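Long-range contacts in acyl-coenzyme A oxidase 1 (Yarrowia lipolytica, PDB 5Y9D), which catalyses the FAD-dependent oxidation of acyl-CoAs to (2E)-enoyl-CoAs, passing electrons to oxygen to give hydrogen peroxide in peroxisomal fatty acid beta-oxidation: residues 83-91 and 255-266; 205-215 and 245-256. All coordinates share one frame; numbering follows the deposited sequence.

Contact 1. Residues 83-91 and 255-266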
loop_
_atom_site.group_PDB
_atom_site.type_symbol
_atom_site.label_atom_id
_atom_site.label_comp_id
_atom_site.label_asym_id
_atom_site.label_seq_id
_atom_site.Cartn_x
_atom_site.Cartn_y
_atom_site.Cartn_z
ATOM N N ASN A 83 -19.933 6.758 -6.657
ATOM C CA ASN A 83 -19.109 7.850 -7.199
ATOM C C ASN A 83 -18.934 8.943 -6.145
ATOM O O ASN A 83 -19.647 8.964 -5.146
ATOM C CB ASN A 83 -19.661 8.383 -8.549
ATOM C CG ASN A 83 -20.945 9.184 -8.421
ATOM O OD1 ASN A 83 -20.990 10.229 -7.745
ATOM N ND2 ASN A 83 -21.980 8.748 -9.116
ATOM N N LEU A 84 -18.004 9.861 -6.386
ATOM C CA LEU A 84 -17.659 10.925 -5.424
ATOM C C LEU A 84 -18.857 11.818 -5.056
ATOM O O LEU A 84 -19.092 12.128 -3.880
ATOM C CB LEU A 84 -16.506 11.744 -5.988
ATOM C CG LEU A 84 -15.828 12.911 -5.264
ATOM C CD1 LEU A 84 -14.447 13.136 -5.861
ATOM C CD2 LEU A 84 -16.628 14.212 -5.360
ATOM N N GLN A 85 -19.642 12.220 -6.037
ATOM C CA GLN A 85 -20.836 13.016 -5.734
ATOM C C GLN A 85 -21.847 12.219 -4.853
ATOM O O GLN A 85 -22.424 12.771 -3.959
ATOM C CB GLN A 85 -21.476 13.553 -7.028
ATOM C CG GLN A 85 -20.567 14.448 -7.873
ATOM C CD GLN A 85 -19.518 13.716 -8.761
ATOM O OE1 GLN A 85 -19.603 12.503 -9.062
ATOM N NE2 GLN A 85 -18.505 14.474 -9.181
ATOM N N GLN A 86 -22.010 10.919 -5.063
ATOM C CA GLN A 86 -22.823 10.081 -4.186
ATOM C C GLN A 86 -22.229 9.884 -2.782
ATOM O O GLN A 86 -22.972 9.872 -1.783
ATOM C CB GLN A 86 -23.025 8.692 -4.799
ATOM C CG GLN A 86 -23.961 8.646 -6.005
ATOM C CD GLN A 86 -23.735 7.444 -6.937
ATOM O OE1 GLN A 86 -22.742 6.674 -6.836
ATOM N NE2 GLN A 86 -24.649 7.296 -7.883
ATOM N N ALA A 87 -20.912 9.680 -2.698
ATOM C CA ALA A 87 -20.249 9.601 -1.404
ATOM C C ALA A 87 -20.405 10.893 -0.623
ATOM O O ALA A 87 -20.611 10.874 0.596
ATOM C CB ALA A 87 -18.780 9.305 -1.558
ATOM N N ARG A 88 -20.260 12.000 -1.330
ATOM C CA ARG A 88 -20.266 13.319 -0.705
ATOM C C ARG A 88 -21.592 13.534 -0.011
ATOM O O ARG A 88 -21.627 13.893 1.151
ATOM C CB ARG A 88 -20.064 14.414 -1.749
ATOM C CG ARG A 88 -18.631 14.610 -2.189
ATOM C CD ARG A 88 -17.731 15.110 -1.089
ATOM N NE ARG A 88 -16.344 15.282 -1.555
ATOM C CZ ARG A 88 -15.865 16.398 -2.089
ATOM N NH1 ARG A 88 -14.603 16.461 -2.480
ATOM N NH2 ARG A 88 -16.640 17.465 -2.259
ATOM N N LYS A 89 -22.666 13.233 -0.745
ATOM C CA LYS A 89 -24.023 13.426 -0.286
ATOM C C LYS A 89 -24.397 12.452 0.819
ATOM O O LYS A 89 -24.979 12.850 1.829
ATOM C CB LYS A 89 -24.995 13.309 -1.470
ATOM C CG LYS A 89 -26.452 13.263 -1.057
ATOM C CD LYS A 89 -27.368 13.324 -2.252
ATOM C CE LYS A 89 -28.783 12.935 -1.864
ATOM N NZ LYS A 89 -29.760 13.908 -2.430
ATOM N N GLN A 90 -24.084 11.179 0.651
ATOM C CA GLN A 90 -24.498 10.219 1.678
ATOM C C GLN A 90 -23.697 10.322 2.980
ATOM O O GLN A 90 -24.188 10.006 4.044
ATOM C CB GLN A 90 -24.465 8.811 1.142
ATOM C CG GLN A 90 -23.064 8.242 1.035
ATOM C CD GLN A 90 -23.002 7.013 0.128
ATOM O OE1 GLN A 90 -24.006 6.639 -0.526
ATOM N NE2 GLN A 90 -21.826 6.370 0.094
ATOM N N THR A 91 -22.470 10.785 2.896
ATOM C CA THR A 91 -21.706 11.108 4.075
ATOM C C THR A 91 -22.413 12.232 4.862
ATOM O O THR A 91 -22.477 12.190 6.102
ATOM C CB THR A 91 -20.286 11.505 3.680
ATOM O OG1 THR A 91 -19.693 10.449 2.904
ATOM C CG2 THR A 91 -19.434 11.778 4.881
ATOM N N ASP A 255 -12.976 23.491 -3.609
ATOM C CA ASP A 255 -12.922 22.075 -3.315
ATOM C C ASP A 255 -11.663 21.503 -3.913
ATOM O O ASP A 255 -11.363 21.703 -5.088
ATOM C CB ASP A 255 -14.140 21.442 -3.972
ATOM C CG ASP A 255 -14.351 19.974 -3.615
ATOM O OD1 ASP A 255 -13.413 19.257 -3.179
ATOM O OD2 ASP A 255 -15.507 19.534 -3.797
ATOM N N ILE A 256 -10.925 20.765 -3.107
ATOM C CA ILE A 256 -9.652 20.184 -3.526
ATOM C C ILE A 256 -9.936 19.066 -4.495
ATOM O O ILE A 256 -9.072 18.679 -5.258
ATOM C CB ILE A 256 -8.873 19.596 -2.325
ATOM C CG1 ILE A 256 -8.583 20.651 -1.277
ATOM C CG2 ILE A 256 -7.575 18.986 -2.759
ATOM C CD1 ILE A 256 -7.609 21.672 -1.738
ATOM N N GLY A 257 -11.123 18.485 -4.406
ATOM C CA GLY A 257 -11.547 17.448 -5.342
ATOM C C GLY A 257 -11.029 16.064 -5.017
ATOM O O GLY A 257 -10.845 15.701 -3.853
ATOM N N LYS A 258 -10.754 15.305 -6.069
ATOM C CA LYS A 258 -10.513 13.886 -5.950
ATOM C C LYS A 258 -9.329 13.585 -5.052
ATOM O O LYS A 258 -8.245 14.101 -5.244
ATOM C CB LYS A 258 -10.293 13.292 -7.342
ATOM C CG LYS A 258 -9.960 11.820 -7.363
ATOM C CD LYS A 258 -11.221 10.969 -7.353
ATOM C CE LYS A 258 -10.914 9.558 -6.861
ATOM N NZ LYS A 258 -11.728 8.606 -7.634
ATOM N N LYS A 259 -9.536 12.712 -4.086
ATOM C CA LYS A 259 -8.453 12.242 -3.224
ATOM C C LYS A 259 -8.209 10.792 -3.539
ATOM O O LYS A 259 -8.910 10.206 -4.319
ATOM C CB LYS A 259 -8.863 12.379 -1.767
ATOM C CG LYS A 259 -9.202 13.805 -1.400
ATOM C CD LYS A 259 -9.218 14.021 0.080
ATOM C CE LYS A 259 -10.365 13.292 0.741
ATOM N NZ LYS A 259 -11.647 13.859 0.295
ATOM N N MET A 260 -7.212 10.206 -2.921
ATOM C CA MET A 260 -6.877 8.810 -3.168
ATOM C C MET A 260 -7.926 7.935 -2.515
ATOM O O MET A 260 -8.241 6.851 -3.018
ATOM C CB MET A 260 -5.495 8.517 -2.608
ATOM C CG MET A 260 -5.210 7.055 -2.351
ATOM S SD MET A 260 -3.478 6.863 -1.965
ATOM C CE MET A 260 -3.364 5.115 -1.600
ATOM N N GLY A 261 -8.435 8.408 -1.366
ATOM C CA GLY A 261 -9.617 7.837 -0.702
ATOM C C GLY A 261 -10.365 8.910 0.081
ATOM O O GLY A 261 -10.023 10.074 0.040
ATOM N N ARG A 262 -11.364 8.493 0.834
ATOM C CA ARG A 262 -12.184 9.354 1.689
ATOM C C ARG A 262 -12.896 10.432 0.913
ATOM O O ARG A 262 -13.037 11.592 1.366
ATOM C CB ARG A 262 -11.418 9.897 2.893
ATOM C CG ARG A 262 -11.311 8.823 3.939
ATOM C CD ARG A 262 -10.541 9.267 5.158
ATOM N NE ARG A 262 -9.679 8.223 5.686
ATOM C CZ ARG A 262 -9.605 7.841 6.957
ATOM N NH1 ARG A 262 -10.369 8.363 7.899
ATOM N NH2 ARG A 262 -8.740 6.922 7.295
ATOM N N ASP A 263 -13.414 9.998 -0.218
ATOM C CA ASP A 263 -14.007 10.898 -1.178
ATOM C C ASP A 263 -15.279 11.548 -0.729
ATOM O O ASP A 263 -15.632 12.602 -1.252
ATOM C CB ASP A 263 -14.145 10.232 -2.542
ATOM C CG ASP A 263 -12.849 10.373 -3.374
ATOM O OD1 ASP A 263 -12.183 11.425 -3.291
ATOM O OD2 ASP A 263 -12.484 9.430 -4.101
ATOM N N GLY A 264 -15.918 10.973 0.282
ATOM C CA GLY A 264 -17.075 11.588 0.908
ATOM C C GLY A 264 -16.768 12.773 1.778
ATOM O O GLY A 264 -17.683 13.375 2.298
ATOM N N VAL A 265 -15.492 13.116 1.954
ATOM C CA VAL A 265 -15.062 14.233 2.815
ATOM C C VAL A 265 -14.744 15.373 1.893
ATOM O O VAL A 265 -14.016 15.187 0.946
ATOM C CB VAL A 265 -13.803 13.891 3.635
ATOM C CG1 VAL A 265 -13.434 15.014 4.626
ATOM C CG2 VAL A 265 -14.004 12.589 4.383
ATOM N N ASP A 266 -15.291 16.554 2.179
ATOM C CA ASP A 266 -15.213 17.688 1.264
ATOM C C ASP A 266 -14.080 18.597 1.684
ATOM O O ASP A 266 -14.281 19.615 2.328
ATOM C CB ASP A 266 -16.538 18.451 1.228
ATOM C CG ASP A 266 -16.945 18.978 2.585
ATOM O OD1 ASP A 266 -16.877 18.226 3.591
ATOM O OD2 ASP A 266 -17.329 20.161 2.637
#
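R88 reaches from its helix to the end of strand 251-255 and grips the carboxylate of D255 end-on, one nitrogen to each oxygen. NH2 meets OD2 of D255 at 2.8 Å and NH1 meets OD1 at 3.1 Å, both bonds fairly straight, with the two flat groups nearly coplanar (29° apart). The third donor, NE, donates its N-H to the backbone O of D263 at 2.8 Å, nearly along the C=O axis and in the guanidinium plane. Three N-H donors spread over one plane suit arginine to this place and fix the rotation of the group. Its chain gets there by bending at chi2 (-65°). The two faces are covered by carbon: CA of D266 lies over the centre of one, and CD2 of L84 sits toward the rim of the other.

Beside this grip the backbones close in. CA of G264 lies 3.6 Å from O of A87 and 3.5 Å from OG1 of T91; a side chain on G264 would run into that hydroxyl, and A87 likewise keeps the helix surface low. L84 lays CD1 against CA of K258 and the carboxylate of D263.

Further out, OD1 of D255 also accepts from N of G257, an Asx turn that holds the carboxylate for R88. OD1 of D263 takes the N-H of K259 on its syn lone pair, while NZ of K259 ties the carbonyls of R262 and V265, bracing the type I turn from R262 to V265. N83 and Q86 form a capping box at the start of the helix, and R127 bonds both R88 O and G264 O. The arrangement is an arginine-aspartate salt bridge whose arginine is buried, joining the helical N-terminal region to the beta domain of the acyl-CoA oxidase fold, close to the flavin site.

Contact 2. Residues 205-215 and 245-256. With FAD (flavin-adenine dinucleotide), chain C.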
loop_
_atom_site.group_PDB
_atom_site.type_symbol
_atom_site.label_atom_id
_atom_site.label_comp_id
_atom_site.label_asym_id
_atom_site.label_seq_id
_atom_site.Cartn_x
_atom_site.Cartn_y
_atom_site.Cartn_z
ATOM N N TRP A 205 -5.163 24.333 3.399
ATOM C CA TRP A 205 -5.184 23.231 2.417
ATOM C C TRP A 205 -5.500 21.901 3.065
ATOM O O TRP A 205 -5.072 21.655 4.195
ATOM C CB TRP A 205 -3.858 23.134 1.734
ATOM C CG TRP A 205 -3.993 22.461 0.457
ATOM C CD1 TRP A 205 -3.882 21.138 0.224
ATOM C CD2 TRP A 205 -4.294 23.061 -0.788
ATOM N NE1 TRP A 205 -4.108 20.874 -1.083
ATOM C CE2 TRP A 205 -4.357 22.043 -1.734
ATOM C CE3 TRP A 205 -4.531 24.374 -1.195
ATOM C CZ2 TRP A 205 -4.645 22.277 -3.073
ATOM C CZ3 TRP A 205 -4.816 24.609 -2.541
ATOM C CH2 TRP A 205 -4.860 23.564 -3.456
ATOM N N TRP A 206 -6.289 21.085 2.359
ATOM C CA TRP A 206 -6.868 19.840 2.868
ATOM C C TRP A 206 -7.916 20.041 3.943
ATOM O O TRP A 206 -8.201 19.103 4.711
ATOM C CB TRP A 206 -5.772 18.911 3.465
ATOM C CG TRP A 206 -4.843 18.404 2.458
ATOM C CD1 TRP A 206 -3.507 18.566 2.413
ATOM C CD2 TRP A 206 -5.209 17.644 1.317
ATOM N NE1 TRP A 206 -2.999 17.949 1.292
ATOM C CE2 TRP A 206 -4.043 17.372 0.608
ATOM C CE3 TRP A 206 -6.423 17.166 0.837
ATOM C CZ2 TRP A 206 -4.048 16.656 -0.562
ATOM C CZ3 TRP A 206 -6.434 16.454 -0.330
ATOM C CH2 TRP A 206 -5.251 16.204 -1.021
ATOM N N ILE A 207 -8.462 21.240 4.074
ATOM C CA ILE A 207 -9.310 21.474 5.235
ATOM C C ILE A 207 -10.627 20.696 5.126
ATOM O O ILE A 207 -11.535 21.092 4.407
ATOM C CB ILE A 207 -9.633 22.969 5.451
ATOM C CG1 ILE A 207 -8.356 23.833 5.441
ATOM C CG2 ILE A 207 -10.433 23.152 6.739
ATOM C CD1 ILE A 207 -7.206 23.319 6.276
ATOM N N GLY A 208 -10.730 19.590 5.847
ATOM C CA GLY A 208 -11.993 18.855 5.946
ATOM C C GLY A 208 -13.197 19.712 6.295
ATOM O O GLY A 208 -13.130 20.523 7.219
ATOM N N GLY A 209 -14.280 19.578 5.515
ATOM C CA GLY A 209 -15.519 20.322 5.754
ATOM C C GLY A 209 -15.556 21.714 5.134
ATOM O O GLY A 209 -16.641 22.297 4.932
ATOM N N ALA A 210 -14.392 22.246 4.772
ATOM C CA ALA A 210 -14.350 23.613 4.293
ATOM C C ALA A 210 -15.058 23.774 2.963
ATOM O O ALA A 210 -15.776 24.742 2.770
ATOM C CB ALA A 210 -12.934 24.073 4.162
ATOM N N ALA A 211 -14.869 22.816 2.054
ATOM C CA ALA A 211 -15.294 23.027 0.686
ATOM C C ALA A 211 -16.758 23.345 0.630
ATOM O O ALA A 211 -17.156 24.324 0.031
ATOM C CB ALA A 211 -14.956 21.845 -0.194
ATOM N N HIS A 212 -17.552 22.575 1.343
ATOM C CA HIS A 212 -18.982 22.614 1.164
ATOM C C HIS A 212 -19.835 22.743 2.425
ATOM O O HIS A 212 -21.003 23.072 2.316
ATOM C CB HIS A 212 -19.393 21.339 0.451
ATOM C CG HIS A 212 -19.261 21.397 -1.037
ATOM N ND1 HIS A 212 -19.160 22.583 -1.745
ATOM C CD2 HIS A 212 -19.300 20.410 -1.962
ATOM C CE1 HIS A 212 -19.126 22.311 -3.039
ATOM N NE2 HIS A 212 -19.216 21.007 -3.195
ATOM N N THR A 213 -19.304 22.477 3.617
ATOM C CA THR A 213 -20.208 22.304 4.767
ATOM C C THR A 213 -20.012 23.253 5.974
ATOM O O THR A 213 -20.979 23.704 6.593
ATOM C CB THR A 213 -20.296 20.805 5.175
ATOM O OG1 THR A 213 -20.624 20.655 6.561
ATOM C CG2 THR A 213 -19.067 20.106 4.945
ATOM N N SER A 214 -18.780 23.588 6.281
ATOM C CA SER A 214 -18.492 24.339 7.478
ATOM C C SER A 214 -18.874 25.780 7.385
ATOM O O SER A 214 -18.658 26.424 6.326
ATOM C CB SER A 214 -17.031 24.246 7.807
ATOM O OG SER A 214 -16.759 22.934 8.227
ATOM N N THR A 215 -19.436 26.276 8.499
ATOM C CA THR A 215 -19.762 27.702 8.648
ATOM C C THR A 215 -18.678 28.490 9.373
ATOM O O THR A 215 -18.501 29.663 9.138
ATOM C CB THR A 215 -21.003 27.865 9.477
ATOM O OG1 THR A 215 -20.758 27.253 10.746
ATOM C CG2 THR A 215 -22.166 27.201 8.761
ATOM N N HIS A 245 -25.551 30.093 3.266
ATOM C CA HIS A 245 -24.271 29.411 3.063
ATOM C C HIS A 245 -23.212 30.114 2.184
ATOM O O HIS A 245 -22.192 29.516 1.842
ATOM C CB HIS A 245 -24.538 28.012 2.534
ATOM C CG HIS A 245 -23.803 26.962 3.276
ATOM N ND1 HIS A 245 -22.991 26.048 2.657
ATOM C CD2 HIS A 245 -23.757 26.682 4.597
ATOM C CE1 HIS A 245 -22.480 25.242 3.567
ATOM N NE2 HIS A 245 -22.926 25.610 4.753
ATOM N N SER A 246 -23.443 31.369 1.840
ATOM C CA SER A 246 -22.503 32.129 1.031
ATOM C C SER A 246 -21.274 32.536 1.860
ATOM O O SER A 246 -21.380 32.698 3.058
ATOM C CB SER A 246 -23.180 33.378 0.466
ATOM O OG SER A 246 -23.332 34.378 1.448
ATOM N N LEU A 247 -20.135 32.685 1.187
ATOM C CA LEU A 247 -18.853 33.070 1.787
ATOM C C LEU A 247 -18.909 34.496 2.316
ATOM O O LEU A 247 -19.397 35.390 1.639
ATOM C CB LEU A 247 -17.708 32.957 0.759
ATOM C CG LEU A 247 -17.484 31.554 0.207
ATOM C CD1 LEU A 247 -16.516 31.539 -0.967
ATOM C CD2 LEU A 247 -16.993 30.637 1.306
ATOM N N LYS A 248 -18.415 34.692 3.529
ATOM C CA LYS A 248 -18.214 36.026 4.042
ATOM C C LYS A 248 -17.193 36.785 3.209
ATOM O O LYS A 248 -16.377 36.201 2.465
ATOM C CB LYS A 248 -17.764 35.980 5.486
ATOM C CG LYS A 248 -18.800 35.303 6.370
ATOM C CD LYS A 248 -19.095 36.092 7.639
ATOM C CE LYS A 248 -20.211 35.394 8.402
ATOM N NZ LYS A 248 -21.403 36.255 8.688
ATOM N N VAL A 249 -17.260 38.099 3.335
ATOM C CA VAL A 249 -16.367 38.999 2.613
ATOM C C VAL A 249 -14.891 38.761 2.992
ATOM O O VAL A 249 -14.549 38.646 4.185
ATOM C CB VAL A 249 -16.769 40.472 2.820
ATOM C CG1 VAL A 249 -16.433 40.938 4.241
ATOM C CG2 VAL A 249 -16.089 41.360 1.773
ATOM N N GLY A 250 -14.046 38.638 1.958
ATOM C CA GLY A 250 -12.622 38.310 2.111
ATOM C C GLY A 250 -12.284 36.826 2.255
ATOM O O GLY A 250 -11.134 36.469 2.263
ATOM N N VAL A 251 -13.281 35.965 2.400
ATOM C CA VAL A 251 -13.081 34.537 2.537
ATOM C C VAL A 251 -13.276 33.852 1.181
ATOM O O VAL A 251 -14.373 33.919 0.585
ATOM C CB VAL A 251 -14.122 33.962 3.515
ATOM C CG1 VAL A 251 -13.968 32.452 3.670
ATOM C CG2 VAL A 251 -13.991 34.655 4.861
ATOM N N SER A 252 -12.228 33.166 0.725
ATOM C CA SER A 252 -12.238 32.443 -0.540
ATOM C C SER A 252 -12.059 30.959 -0.307
ATOM O O SER A 252 -11.086 30.569 0.302
ATOM C CB SER A 252 -11.058 32.905 -1.383
ATOM O OG SER A 252 -11.368 34.073 -2.102
ATOM N N ILE A 253 -12.963 30.142 -0.843
ATOM C CA ILE A 253 -12.950 28.668 -0.680
ATOM C C ILE A 253 -13.217 27.908 -1.999
ATOM O O ILE A 253 -14.025 28.320 -2.841
ATOM C CB ILE A 253 -14.038 28.212 0.320
ATOM C CG1 ILE A 253 -13.892 28.950 1.660
ATOM C CG2 ILE A 253 -14.071 26.699 0.485
ATOM C CD1 ILE A 253 -13.681 28.117 2.866
ATOM N N GLY A 254 -12.531 26.784 -2.170
ATOM C CA GLY A 254 -12.867 25.836 -3.226
ATOM C C GLY A 254 -12.610 24.432 -2.771
ATOM O O GLY A 254 -12.098 24.202 -1.685
ATOM N N ASP A 255 -12.976 23.491 -3.609
ATOM C CA ASP A 255 -12.922 22.075 -3.315
ATOM C C ASP A 255 -11.663 21.503 -3.913
ATOM O O ASP A 255 -11.363 21.703 -5.088
ATOM C CB ASP A 255 -14.140 21.442 -3.972
ATOM C CG ASP A 255 -14.351 19.974 -3.615
ATOM O OD1 ASP A 255 -13.413 19.257 -3.179
ATOM O OD2 ASP A 255 -15.507 19.534 -3.797
ATOM N N ILE A 256 -10.925 20.765 -3.107
ATOM C CA ILE A 256 -9.652 20.184 -3.526
ATOM C C ILE A 256 -9.936 19.066 -4.495
ATOM O O ILE A 256 -9.072 18.679 -5.258
ATOM C CB ILE A 256 -8.873 19.596 -2.325
ATOM C CG1 ILE A 256 -8.583 20.651 -1.277
ATOM C CG2 ILE A 256 -7.575 18.986 -2.759
ATOM C CD1 ILE A 256 -7.609 21.672 -1.738
HETATM P PA FAD C . 5.559 18.020 4.788
HETATM O O1A FAD C . 5.704 18.971 3.682
HETATM O O2A FAD C . 5.781 18.422 6.180
HETATM O O5B FAD C . 6.498 16.802 4.488
HETATM C C5B FAD C . 6.762 16.287 3.197
HETATM C C4B FAD C . 7.715 15.108 3.294
HETATM O O4B FAD C . 8.975 15.546 3.771
HETATM C C3B FAD C . 7.232 14.078 4.282
HETATM O O3B FAD C . 7.449 12.784 3.757
HETATM C C2B FAD C . 8.107 14.234 5.488
HETATM O O2B FAD C . 8.342 12.973 6.077
HETATM C C1B FAD C . 9.369 14.831 4.924
HETATM N N9A FAD C . 9.946 15.742 5.917
HETATM C C8A FAD C . 9.400 16.868 6.359
HETATM N N7A FAD C . 10.180 17.452 7.267
HETATM C C5A FAD C . 11.260 16.689 7.423
HETATM C C6A FAD C . 12.491 16.719 8.239
HETATM N N6A FAD C . 12.738 17.715 9.095
HETATM N N1A FAD C . 13.359 15.722 8.092
HETATM C C2A FAD C . 13.133 14.730 7.250
HETATM N N3A FAD C . 12.051 14.628 6.488
HETATM C C4A FAD C . 11.094 15.560 6.529
HETATM N N1 FAD C . -4.888 19.536 7.860
HETATM C C2 FAD C . -5.701 20.260 8.626
HETATM O O2 FAD C . -5.229 21.192 9.261
HETATM N N3 FAD C . -6.998 20.015 8.724
HETATM C C4 FAD C . -7.583 19.029 8.074
HETATM O O4 FAD C . -8.781 18.819 8.173
HETATM C C4X FAD C . -6.762 18.183 7.216
HETATM N N5 FAD C . -7.289 17.177 6.537
HETATM C C5X FAD C . -6.523 16.434 5.755
HETATM C C6 FAD C . -7.108 15.420 5.051
HETATM C C7 FAD C . -6.355 14.637 4.235
HETATM C C7M FAD C . -7.024 13.518 3.498
HETATM C C8 FAD C . -4.903 14.893 4.122
HETATM C C8M FAD C . -4.027 14.060 3.243
HETATM C C9 FAD C . -4.318 15.908 4.824
HETATM C C9A FAD C . -5.081 16.697 5.633
HETATM N N10 FAD C . -4.505 17.744 6.348
HETATM C C10 FAD C . -5.340 18.507 7.146
HETATM C "C1'" FAD C . -3.083 18.047 6.256
HETATM C "C2'" FAD C . -2.207 16.962 6.859
HETATM O "O2'" FAD C . -2.163 17.083 8.264
HETATM C "C3'" FAD C . -0.816 17.087 6.283
HETATM O "O3'" FAD C . -0.780 16.304 5.108
HETATM C "C4'" FAD C . 0.259 16.548 7.191
HETATM O "O4'" FAD C . 0.427 17.402 8.314
HETATM C "C5'" FAD C . 1.571 16.422 6.433
HETATM O "O5'" FAD C . 2.035 17.704 6.089
HETATM P P FAD C . 2.749 18.044 4.732
HETATM O O1P FAD C . 2.064 17.424 3.618
HETATM O O2P FAD C . 2.925 19.496 4.784
HETATM O O3P FAD C . 4.146 17.322 4.772
#
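One face of the W205 ring is covered by I256, while W206 lies between W205 on one face and the flavin on the other. CD1 of I256 sits over the six-membered ring of W205, 3.5 Å from its centroid, a CH-pi contact; CD1 of W206 lies at the edge of the W205 ring, in its plane. CD1 of W205 and C8 of the flavin are the atoms over the two W206 faces, and CG2 of I256 approaches that ring obliquely, 3.7 Å from CZ3. With CG1 anti to the carbonyl carbon (chi1 -59°), I256 sends one branch to each indole. A leucine in place of W206 would probably uncover the flavin's dimethylbenzene side and leave CG2 of I256 without its aromatic partner.

The H245 ring meets two carbonyls near its plane: NE2 donates to O of T213 at 3.3 Å, from above the carbonyl plane, and CE1 lies near O of H212. Small A211 rests its CB 3.7 Å from CA of D255. H442 of the second subunit adds its ring to both tryptophans. N of G208 donates to flavin O4 at 3.1 Å; W206, I207 and G208 belong to the FAD pocket of the acyl-CoA dehydrogenase-like beta domain.

Overall arrangement
From the N terminus, residues 83-91, on helix 84-98, meet the 255-266 segment 164 residues on, in the connection between strands 251-255 and 268-272; contact 1 closes this long loop. Contact 2 is nested inside it, returning residues 245-256 to 205-215 with 29 residues between, 21 of them strand. The two share D255 and I256, where strand 251-255 runs out into the loop. They also touch directly: OD2 of D266 probably bonds N of H212, and O of D266 probably bonds N of A211. Together they tie the N-terminal helices to the beta domain beside the flavin, and both contacts reach the second subunit.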